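Local coordinates for periplasmic binding protein/LacI transcriptional regulator (Clostridium phytofermentans, PDB 3BRS) that probably binds a sugar in the cleft between its two domains and delivers it for uptake, as related periplasmic binding proteins do, at residues A72-Y76 / E77-D81. Residues are numbered along the deposited sequence; the frame is centred on the assembly and turned at random.
Sequences AAADY and EKTYD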
ATOM      1  N   ALA A  72      -9.687  -1.375   3.804  1.00 26.30           N
ATOM      2  CA  ALA A  72      -8.371  -0.715   3.537  1.00 27.49           C
ATOM      3  C   ALA A  72      -8.759   0.741   3.337  1.00 30.06           C
ATOM      4  O   ALA A  72      -9.515   1.056   2.426  1.00 33.08           O
ATOM      5  CB  ALA A  72      -7.647  -1.328   2.350  1.00 19.81           C
ATOM      6  N   ALA A  73      -8.380   1.601   4.306  1.00 29.00           N
ATOM      7  CA  ALA A  73      -8.972   2.953   4.378  1.00 25.95           C
ATOM      8  C   ALA A  73      -8.350   3.785   3.281  1.00 25.78           C
ATOM      9  O   ALA A  73      -7.120   4.055   3.248  1.00 26.09           O
ATOM     10  CB  ALA A  73      -8.677   3.556   5.725  1.00 26.83           C
ATOM     11  N   ALA A  74      -9.175   4.348   2.426  1.00 26.94           N
ATOM     12  CA  ALA A  74      -8.605   5.209   1.352  1.00 28.28           C
ATOM     13  C   ALA A  74      -7.878   6.456   1.890  1.00 31.56           C
ATOM     14  O   ALA A  74      -6.937   6.942   1.301  1.00 34.74           O
ATOM     15  CB  ALA A  74      -9.669   5.586   0.306  1.00 27.43           C
ATOM     16  N   ASP A  75      -8.388   7.020   2.963  1.00 28.97           N
ATOM     17  CA  ASP A  75      -7.896   8.282   3.458  1.00 27.34           C
ATOM     18  C   ASP A  75      -7.663   8.188   4.965  1.00 25.44           C
ATOM     19  O   ASP A  75      -8.562   7.801   5.745  1.00 25.42           O
ATOM     20  CB  ASP A  75      -8.965   9.399   3.168  1.00 30.51           C
ATOM     21  CG  ASP A  75      -8.352  10.750   3.307  1.00 41.41           C
ATOM     22  OD1 ASP A  75      -8.275  11.196   4.429  1.00 30.67           O
ATOM     23  OD2 ASP A  75      -7.780  11.288   2.345  1.00 35.43           O
ATOM     24  N   TYR A  76      -6.479   8.595   5.386  1.00 23.88           N
ATOM     25  CA  TYR A  76      -6.074   8.517   6.750  1.00 23.21           C
ATOM     26  C   TYR A  76      -7.010   9.289   7.684  1.00 27.34           C
ATOM     27  O   TYR A  76      -7.264   8.839   8.812  1.00 30.48           O
ATOM     28  CB  TYR A  76      -4.674   9.165   6.767  1.00 25.04           C
ATOM     29  CG  TYR A  76      -4.033   9.214   8.147  1.00 34.96           C
ATOM     30  CD1 TYR A  76      -3.745   8.031   8.833  1.00 37.57           C
ATOM     31  CD2 TYR A  76      -3.605  10.421   8.722  1.00 36.27           C
ATOM     32  CE1 TYR A  76      -3.139   8.043  10.090  1.00 41.13           C
ATOM     33  CE2 TYR A  76      -2.998  10.429   9.956  1.00 38.67           C
ATOM     34  CZ  TYR A  76      -2.792   9.225  10.630  1.00 31.09           C
ATOM     35  OH  TYR A  76      -2.180   9.205  11.874  1.00 52.51           O
ATOM     36  N   GLU A  77      -7.512  10.442   7.255  1.00 30.75           N
ATOM     37  CA  GLU A  77      -8.490  11.234   8.082  1.00 33.46           C
ATOM     38  C   GLU A  77     -10.004  11.149   7.729  1.00 34.41           C
ATOM     39  O   GLU A  77     -10.857  11.295   8.606  1.00 37.38           O
ATOM     40  CB  GLU A  77      -8.013  12.664   8.041  1.00 35.55           C
ATOM     41  CG  GLU A  77      -6.645  12.809   8.751  1.00 68.96           C
ATOM     42  CD  GLU A  77      -5.948  14.111   8.462  1.00 46.28           C
ATOM     43  OE1 GLU A  77      -5.062  14.494   9.258  1.00 73.78           O
ATOM     44  OE2 GLU A  77      -6.261  14.745   7.429  1.00 72.72           O
ATOM     45  N   LYS A  78     -10.344  10.866   6.459  1.00 31.82           N
ATOM     46  CA  LYS A  78     -11.731  11.077   5.964  1.00 30.38           C
ATOM     47  C   LYS A  78     -12.559   9.855   5.813  1.00 32.00           C
ATOM     48  O   LYS A  78     -13.794   9.963   5.879  1.00 34.35           O
ATOM     49  CB  LYS A  78     -11.736  11.862   4.651  1.00 32.76           C
ATOM     50  CG  LYS A  78     -10.455  12.791   4.562  1.00 43.91           C
ATOM     51  CD  LYS A  78     -10.753  14.071   4.018  1.00 35.82           C
ATOM     52  CE  LYS A  78     -11.257  14.873   5.151  1.00 47.13           C
ATOM     53  NZ  LYS A  78     -10.666  16.267   4.978  1.00 45.33           N
ATOM     54  N   THR A  79     -11.894   8.691   5.666  1.00 29.88           N
ATOM     55  CA  THR A  79     -12.539   7.392   5.725  1.00 30.94           C
ATOM     56  C   THR A  79     -13.466   7.174   7.004  1.00 30.35           C
ATOM     57  O   THR A  79     -14.545   6.575   6.969  1.00 30.13           O
ATOM     58  CB  THR A  79     -11.430   6.287   5.617  1.00 33.06           C
ATOM     59  OG1 THR A  79     -10.828   6.385   4.358  1.00 30.10           O
ATOM     60  CG2 THR A  79     -12.058   4.922   5.678  1.00 22.26           C
ATOM     61  N   TYR A  80     -12.970   7.678   8.115  1.00 29.55           N
ATOM     62  CA  TYR A  80     -13.622   7.628   9.390  1.00 29.68           C
ATOM     63  C   TYR A  80     -14.968   8.326   9.218  1.00 31.20           C
ATOM     64  O   TYR A  80     -15.886   8.000   9.882  1.00 30.87           O
ATOM     65  CB  TYR A  80     -12.733   8.335  10.422  1.00 27.45           C
ATOM     66  CG  TYR A  80     -13.395   8.596  11.775  1.00 32.15           C
ATOM     67  CD1 TYR A  80     -13.287   7.673  12.786  1.00 25.01           C
ATOM     68  CD2 TYR A  80     -14.088   9.815  12.050  1.00 29.00           C
ATOM     69  CE1 TYR A  80     -13.878   7.852  14.054  1.00 31.48           C
ATOM     70  CE2 TYR A  80     -14.689  10.014  13.360  1.00 28.57           C
ATOM     71  CZ  TYR A  80     -14.578   9.013  14.313  1.00 32.28           C
ATOM     72  OH  TYR A  80     -15.136   9.149  15.544  1.00 42.10           O
ATOM     73  N   ASP A  81     -15.105   9.284   8.320  1.00 33.88           N
ATOM     74  CA  ASP A  81     -16.422   9.926   8.219  1.00 34.45           C
ATOM     75  C   ASP A  81     -17.510   8.883   8.024  1.00 33.67           C
ATOM     76  O   ASP A  81     -18.693   9.130   8.304  1.00 35.55           O
ATOM     77  CB  ASP A  81     -16.465  10.931   7.047  1.00 34.64           C
ATOM     78  CG  ASP A  81     -15.574  12.144   7.301  1.00 67.60           C
ATOM     79  OD1 ASP A  81     -15.349  12.428   8.499  1.00 42.48           O
ATOM     80  OD2 ASP A  81     -15.094  12.790   6.339  1.00 42.16           O
TER
HETATM   81  O   HOH W   1      -9.912   8.196   8.513  1.00 29.33           O
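The hydroxyl OG1 of Thr-79 receives the backbone N-H of Asp-75, 2.9 Å from N to OG1 and moderately straight at 158°. With chi1 of -64°, OG1 of Thr-79 sits beside its own backbone N, while CG2 lies anti to that N and is sent the other way, against the methyl of Ala-73 (CG2 to CB, 3.6 Å). Thus one branch of the threonine accepts a hydrogen bond from the backbone and the other packs on the buried methyl of Ala-73. In return, N of Thr-79 reaches O of Asp-75 in a weak bond of 3.4 Å. That carbonyl also accepts a water, its oxygen 3.1 Å from O of Asp-75, and the same water accepts from N of Tyr-80, linking that carbonyl to the backbone of Tyr-80. The side chain of Asp-75 bends back over the following residues, where OD1 faces N of Glu-77 and N of Lys-78, but its modelled place is doubtful and both bonds are tentative. CG of Glu-77 lies 3.9 Å from CD2 of Tyr-76, the ring and carboxylate planes 27° apart. Nearby, Gln-54 of helix 51-63 bonds to Ala-72 and Ala-74, fastening the loop to that helix, and Asn-55 bonds to O of Lys-78. Thr-79 thus meets both the N and the O of Asp-75, through its hydroxyl and, weakly, its own N-H, linking residues four apart in the loop between strand 68-71 and helix 80-83; the water is a second donor to that carbonyl, while other backbone groups are bonded by residues outside the loop.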